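Local coordinates for DUF3201 domain-containing protein (Pyrococcus furiosus, PDB 1YB3) that is of unknown function, a conserved DUF3201-family protein with a small alpha+beta fold that places helices on an antiparallel sheet, from a hyperthermophilic archaeon, at residues E93-F98 with R170-L175; E100-A105 with K163-L168. One frame throughout, in Å; residues are numbered along the deposited sequence.

Contact 1 of 2, residues E93-F98 with R170-L175; sequences ELSKEF and RRYNLL
Phe98 and Tyr172 form an edge-to-face aromatic pair, with the edge of the phenylalanine ring turned toward the face of the tyrosine. The ring centroids lie 5.4 Å apart and the planes stand at 69°. Phe98 CB sits over the centre of the Tyr172 ring, 3.9 Å from the centroid, in a CH-pi contact, and CG of Phe98 is anti to its backbone N (chi1 177°). Phe98 CD1 meets Tyr172 CD2 at 3.6 Å.

A second CH-pi contact comes from Leu174, whose CD1 methyl lies over the centre of one face of the Phe98 ring, 3.7 Å from its centroid; the two side chains approach tip to tip. Leu174 CD1 also touches Leu94 CD2 at 3.9 Å. Leu174 and Glu93 pass each other in opposite directions, with Leu174 CD2 3.5 Å from Glu93 OE1. Phe89 of strand 82-90 packs against both leucines, continuing this apolar cluster toward the sheet.

No hydrogen bond joins 93-98 to 170-175. The hydroxyl of Tyr172 lies beside the Glu97 side chain, but its hydrogen-bond partner is Asp101, one turn further along the helix. In one of the two conformers of Glu97, its OE2 is 4.3 Å from Arg171 NH2, opposite charges too far apart for a salt bridge.

Two helix termini meet here. Ser95 is the N-cap of helix 96-105, its OG accepting a weak bond from Phe98 N, whereas Asn173, with positive phi, is the C-prime residue of a Schellman motif that ends helix 155-171, beyond which the Leu174 side chain is directed toward 93-98.

Contact 2 of 2, residues E100-A105 with K163-L168; sequences EDVIRA and KRFIEL
Leu168 extends from helix 163-168 toward helix 100-105 and divides its two methyls between neighbouring residues. Leu168 CD1 meets Asp101 CB at 3.8 Å, and Leu168 CD2 rests against the backbone of the next residue, 3.9 Å from Val102 CA. CG of Leu168, anti to its own backbone N (chi1 174°), points into the gap, where Leu168 CD2 also comes within 4.4 Å of Ala105 CB.

Deeper in the interface, Val102 CG2, in one of two conformers, approaches Phe165 CE1 obliquely at 3.9 Å. Both side chains also touch Phe147 of strand 144-150, which places this layer between the helices and the sheet.

The polar part of the contact belongs to Arg164. Its chain bends at chi3 (74°), which turns NE, and the guanidinium lies edge-on to the carbonyl of Ala105, the last residue of its helix. Arg164 NH1 donates to Ala105 O at 2.8 Å in a nearly straight bond, and the oxygen lies close to the guanidinium plane; a weak, more bent bond from Arg164 NH2 to Ala105 O is 3.3 Å long. NH1 also forms a salt bridge with Glu161, which would help fix the group's rotation. A cation at this carbonyl is consistent with favourable interaction with the helix dipole.

Such side-by-side antiparallel helices, with axes 11.3 Å apart at 163°, packed on a beta-sheet through an apolar layer that includes Phe147 and Phe165, are characteristic of two-layer alpha+beta folds.

How the contacts relate
From the N terminus, the chain passes through helix 11-35 and the first strands before strand 82-90 leads into residues 93-98 and helix 96-105. It then runs through strands 108-112 and 120-123, helix 130-138 and strand 144-150 to helix 155-171. Contact 2 closes the inner loop and contact 1 the outer one, so the two nest without crossing. Their centres are about 10 Å apart, and both join the same antiparallel helices. Asp101 ties them together: its OD2 lies 2.5 Å from Tyr172 OH, a probable hydrogen bond, and also near Arg171. Phe98 packs on Leu168, joining the apolar parts of the two contacts.

Contact 1 of 2, residues E93-F98 with R170-L175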
loop_
_atom_site.group_PDB
_atom_site.type_symbol
_atom_site.label_atom_id
_atom_site.label_comp_id
_atom_site.label_asym_id
_atom_site.label_seq_id
_atom_site.Cartn_x
_atom_site.Cartn_y
_atom_site.Cartn_z
ATOM N N GLU A 93 12.645 4.334 13.079
ATOM C CA GLU A 93 11.963 3.195 13.702
ATOM C C GLU A 93 12.248 1.879 12.986
ATOM O O GLU A 93 11.998 0.799 13.524
ATOM C CB GLU A 93 10.449 3.434 13.739
ATOM C CG GLU A 93 10.010 4.435 14.788
ATOM C CD GLU A 93 8.497 4.641 14.818
ATOM O OE1 GLU A 93 7.751 3.794 14.264
ATOM O OE2 GLU A 93 8.053 5.662 15.406
ATOM N N LEU A 94 12.749 1.967 11.759
ATOM C CA LEU A 94 12.974 0.777 10.957
ATOM C C LEU A 94 14.333 0.132 11.213
ATOM O O LEU A 94 15.161 0.657 11.967
ATOM C CB LEU A 94 12.790 1.100 9.472
ATOM C CG LEU A 94 11.410 1.676 9.144
ATOM C CD1 LEU A 94 11.395 2.146 7.715
ATOM C CD2 LEU A 94 10.283 0.665 9.419
ATOM N N SER A 95 14.542 -1.022 10.591
ATOM C CA SER A 95 15.771 -1.772 10.758
ATOM C C SER A 95 15.938 -2.640 9.531
ATOM O O SER A 95 14.956 -2.920 8.829
ATOM C CB SER A 95 15.695 -2.638 12.022
ATOM O OG SER A 95 14.640 -3.582 11.929
ATOM N N LYS A 96 17.175 -3.071 9.279
ATOM C CA LYS A 96 17.476 -3.956 8.166
ATOM C C LYS A 96 16.616 -5.223 8.220
ATOM O O LYS A 96 16.102 -5.666 7.188
ATOM C CB LYS A 96 18.975 -4.303 8.151
ATOM C CG LYS A 96 19.413 -5.256 7.041
ATOM C CD LYS A 96 20.905 -5.582 7.194
ATOM C CE LYS A 96 21.196 -7.043 6.883
ATOM N NZ LYS A 96 22.600 -7.452 7.236
ATOM N N GLU A 97 16.442 -5.785 9.419
ATOM C CA GLU A 97 15.676 -7.033 9.567
ATOM C C GLU A 97 14.197 -6.876 9.204
ATOM O O GLU A 97 13.619 -7.757 8.569
ATOM C CB GLU A 97 15.819 -7.662 10.957
ATOM C CG GLU A 97 15.486 -9.163 10.937
ATOM C CD GLU A 97 15.474 -9.809 12.306
ATOM O OE1 GLU A 97 16.083 -9.255 13.248
ATOM O OE2 GLU A 97 14.855 -10.888 12.435
ATOM N N PHE A 98 13.589 -5.754 9.601
ATOM C CA PHE A 98 12.196 -5.498 9.198
ATOM C C PHE A 98 12.082 -5.457 7.669
ATOM O O PHE A 98 11.218 -6.102 7.090
ATOM C CB PHE A 98 11.657 -4.211 9.802
ATOM C CG PHE A 98 10.250 -3.879 9.349
ATOM C CD1 PHE A 98 9.154 -4.619 9.817
ATOM C CD2 PHE A 98 10.028 -2.851 8.434
ATOM C CE1 PHE A 98 7.856 -4.324 9.403
ATOM C CE2 PHE A 98 8.730 -2.540 8.007
ATOM C CZ PHE A 98 7.635 -3.280 8.492
ATOM N N ARG A 170 3.752 -5.522 14.478
ATOM C CA ARG A 170 3.720 -5.704 15.941
ATOM C C ARG A 170 5.039 -6.285 16.465
ATOM O O ARG A 170 5.539 -5.858 17.514
ATOM C CB ARG A 170 2.546 -6.608 16.355
ATOM C CG ARG A 170 1.187 -5.958 16.286
ATOM C CD ARG A 170 0.182 -6.731 17.147
ATOM N NE ARG A 170 -1.168 -6.193 17.017
ATOM C CZ ARG A 170 -2.163 -6.811 16.397
ATOM N NH1 ARG A 170 -1.975 -8.013 15.841
ATOM N NH2 ARG A 170 -3.356 -6.228 16.335
ATOM N N ARG A 171 5.610 -7.238 15.729
ATOM C CA ARG A 171 6.893 -7.861 16.106
ATOM C C ARG A 171 8.038 -6.851 16.227
ATOM O O ARG A 171 8.978 -7.056 17.007
ATOM C CB ARG A 171 7.305 -8.928 15.098
ATOM C CG ARG A 171 6.530 -10.235 15.127
ATOM C CD ARG A 171 7.124 -11.214 14.072
ATOM N NE ARG A 171 8.585 -11.266 14.150
ATOM C CZ ARG A 171 9.408 -11.470 13.121
ATOM N NH1 ARG A 171 8.943 -11.651 11.886
ATOM N NH2 ARG A 171 10.719 -11.487 13.331
ATOM N N TYR A 172 7.955 -5.772 15.446
ATOM C CA TYR A 172 8.951 -4.714 15.460
ATOM C C TYR A 172 8.501 -3.451 16.199
ATOM O O TYR A 172 9.152 -2.402 16.094
ATOM C CB TYR A 172 9.379 -4.393 14.016
ATOM C CG TYR A 172 10.209 -5.505 13.414
ATOM C CD1 TYR A 172 11.603 -5.491 13.517
ATOM C CD2 TYR A 172 9.603 -6.594 12.783
ATOM C CE1 TYR A 172 12.373 -6.514 12.984
ATOM C CE2 TYR A 172 10.371 -7.628 12.237
ATOM C CZ TYR A 172 11.755 -7.577 12.350
ATOM O OH TYR A 172 12.520 -8.599 11.828
ATOM N N ASN A 173 7.392 -3.555 16.944
ATOM C CA ASN A 173 6.872 -2.447 17.742
ATOM C C ASN A 173 6.452 -1.248 16.894
ATOM O O ASN A 173 6.513 -0.092 17.336
ATOM C CB ASN A 173 7.902 -2.006 18.803
ATOM C CG ASN A 173 7.269 -1.211 19.908
ATOM O OD1 ASN A 173 6.250 -1.621 20.451
ATOM N ND2 ASN A 173 7.851 -0.056 20.233
ATOM N N LEU A 174 6.033 -1.536 15.669
ATOM C CA LEU A 174 5.616 -0.501 14.715
ATOM C C LEU A 174 4.106 -0.246 14.720
ATOM O O LEU A 174 3.661 0.882 14.423
ATOM C CB LEU A 174 6.082 -0.867 13.294
ATOM C CG LEU A 174 7.600 -0.854 13.051
ATOM C CD1 LEU A 174 7.890 -1.425 11.681
ATOM C CD2 LEU A 174 8.207 0.538 13.195
ATOM N N LEU A 175 3.324 -1.292 15.030
ATOM C CA LEU A 175 1.865 -1.180 15.085
ATOM C C LEU A 175 1.288 -1.972 16.237
ATOM O O LEU A 175 2.028 -2.568 17.017
ATOM C CB LEU A 175 1.204 -1.644 13.786
ATOM C CG LEU A 175 1.344 -0.744 12.550
ATOM C CD1 LEU A 175 0.710 -1.444 11.338
ATOM C CD2 LEU A 175 0.745 0.629 12.760
ATOM O OXT LEU A 175 0.072 -2.004 16.347
#

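Contact 2 of 2, residues E100-A105 with K163-L168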
loop_
_atom_site.group_PDB
_atom_site.type_symbol
_atom_site.label_atom_id
_atom_site.label_comp_id
_atom_site.label_asym_id
_atom_site.label_seq_id
_atom_site.Cartn_x
_atom_site.Cartn_y
_atom_site.Cartn_z
ATOM N N GLU A 100 14.077 -6.847 5.404
ATOM C CA GLU A 100 14.244 -8.225 4.902
ATOM C C GLU A 100 12.960 -9.066 5.056
ATOM O O GLU A 100 12.549 -9.786 4.129
ATOM C CB GLU A 100 15.423 -8.934 5.595
ATOM C CG GLU A 100 16.785 -8.330 5.268
ATOM C CD GLU A 100 17.914 -8.904 6.108
ATOM O OE1 GLU A 100 17.658 -9.409 7.228
ATOM O OE2 GLU A 100 19.071 -8.829 5.644
ATOM N N ASP A 101 12.329 -8.955 6.223
ATOM C CA ASP A 101 11.103 -9.696 6.536
ATOM C C ASP A 101 9.921 -9.273 5.670
ATOM O O ASP A 101 9.149 -10.123 5.180
ATOM C CB ASP A 101 10.733 -9.500 8.011
ATOM C CG ASP A 101 11.642 -10.268 8.961
ATOM O OD1 ASP A 101 12.579 -10.948 8.491
ATOM O OD2 ASP A 101 11.412 -10.185 10.187
ATOM N N VAL A 102 9.753 -7.968 5.481
ATOM C CA VAL A 102 8.626 -7.502 4.671
ATOM C C VAL A 102 8.768 -7.953 3.194
ATOM O O VAL A 102 7.807 -8.383 2.578
ATOM C CB VAL A 102 8.355 -5.977 4.865
ATOM C CG1 VAL A 102 9.445 -5.118 4.192
ATOM C CG2 VAL A 102 6.955 -5.619 4.385
ATOM N N ILE A 103 9.988 -7.903 2.664
ATOM C CA ILE A 103 10.245 -8.358 1.305
ATOM C C ILE A 103 9.877 -9.842 1.121
ATOM O O ILE A 103 9.323 -10.232 0.086
ATOM C CB ILE A 103 11.710 -8.064 0.886
ATOM C CG1 ILE A 103 11.884 -6.549 0.729
ATOM C CG2 ILE A 103 12.089 -8.833 -0.404
ATOM C CD1 ILE A 103 13.340 -6.105 0.525
ATOM N N ARG A 104 10.159 -10.657 2.136
ATOM C CA ARG A 104 9.842 -12.091 2.066
ATOM C C ARG A 104 8.366 -12.394 2.306
ATOM O O ARG A 104 7.893 -13.463 1.923
ATOM C CB ARG A 104 10.717 -12.903 3.045
ATOM C CG ARG A 104 12.231 -12.862 2.705
ATOM C CD ARG A 104 13.072 -13.483 3.823
ATOM N N ALA A 105 7.645 -11.439 2.905
ATOM C CA ALA A 105 6.274 -11.662 3.388
ATOM C C ALA A 105 5.163 -11.368 2.375
ATOM O O ALA A 105 4.037 -11.871 2.522
ATOM C CB ALA A 105 6.037 -10.865 4.682
ATOM N N LYS A 163 -3.820 -8.190 7.819
ATOM C CA LYS A 163 -3.627 -8.890 9.093
ATOM C C LYS A 163 -2.166 -9.342 9.239
ATOM O O LYS A 163 -1.534 -9.112 10.272
ATOM C CB LYS A 163 -4.584 -10.087 9.186
ATOM C CG LYS A 163 -4.333 -10.964 10.416
ATOM C CD LYS A 163 -5.385 -12.068 10.572
ATOM C CE LYS A 163 -5.223 -13.161 9.541
ATOM N NZ LYS A 163 -6.055 -14.356 9.893
ATOM N N ARG A 164 -1.629 -9.984 8.200
ATOM C CA ARG A 164 -0.223 -10.415 8.203
ATOM C C ARG A 164 0.729 -9.220 8.362
ATOM O O ARG A 164 1.724 -9.300 9.070
ATOM C CB ARG A 164 0.128 -11.261 6.970
ATOM C CG ARG A 164 -0.559 -12.650 6.967
ATOM C CD ARG A 164 -0.277 -13.438 5.688
ATOM N NE ARG A 164 1.079 -13.967 5.652
ATOM C CZ ARG A 164 2.064 -13.488 4.896
ATOM N NH1 ARG A 164 1.853 -12.442 4.103
ATOM N NH2 ARG A 164 3.268 -14.059 4.929
ATOM N N PHE A 165 0.406 -8.103 7.707
ATOM C CA PHE A 165 1.246 -6.947 7.829
ATOM C C PHE A 165 1.248 -6.391 9.252
ATOM O O PHE A 165 2.311 -6.078 9.822
ATOM C CB PHE A 165 0.829 -5.853 6.821
ATOM C CG PHE A 165 1.829 -4.727 6.738
ATOM C CD1 PHE A 165 2.882 -4.788 5.807
ATOM C CD2 PHE A 165 1.762 -3.646 7.624
ATOM C CE1 PHE A 165 3.840 -3.770 5.751
ATOM C CE2 PHE A 165 2.726 -2.605 7.574
ATOM C CZ PHE A 165 3.757 -2.672 6.621
ATOM N N ILE A 166 0.053 -6.276 9.829
ATOM C CA ILE A 166 -0.080 -5.758 11.201
ATOM C C ILE A 166 0.682 -6.657 12.190
ATOM O O ILE A 166 1.403 -6.156 13.055
ATOM C CB ILE A 166 -1.573 -5.540 11.600
ATOM C CG1 ILE A 166 -2.145 -4.325 10.845
ATOM C CG2 ILE A 166 -1.709 -5.333 13.114
ATOM C CD1 ILE A 166 -3.681 -4.221 10.847
ATOM N N GLU A 167 0.576 -7.962 12.002
ATOM C CA GLU A 167 1.247 -8.930 12.884
ATOM C C GLU A 167 2.779 -8.806 12.756
ATOM O O GLU A 167 3.497 -8.823 13.760
ATOM C CB GLU A 167 0.735 -10.345 12.612
ATOM C CG GLU A 167 -0.737 -10.507 13.024
ATOM C CD GLU A 167 -1.416 -11.771 12.482
ATOM O OE1 GLU A 167 -0.877 -12.421 11.542
ATOM O OE2 GLU A 167 -2.521 -12.080 12.999
ATOM N N LEU A 168 3.271 -8.628 11.529
ATOM C CA LEU A 168 4.705 -8.427 11.326
ATOM C C LEU A 168 5.152 -7.111 11.978
ATOM O O LEU A 168 6.173 -7.057 12.667
ATOM C CB LEU A 168 5.032 -8.429 9.838
ATOM C CG LEU A 168 6.468 -8.091 9.452
ATOM C CD1 LEU A 168 7.494 -9.086 10.027
ATOM C CD2 LEU A 168 6.572 -8.005 7.918
#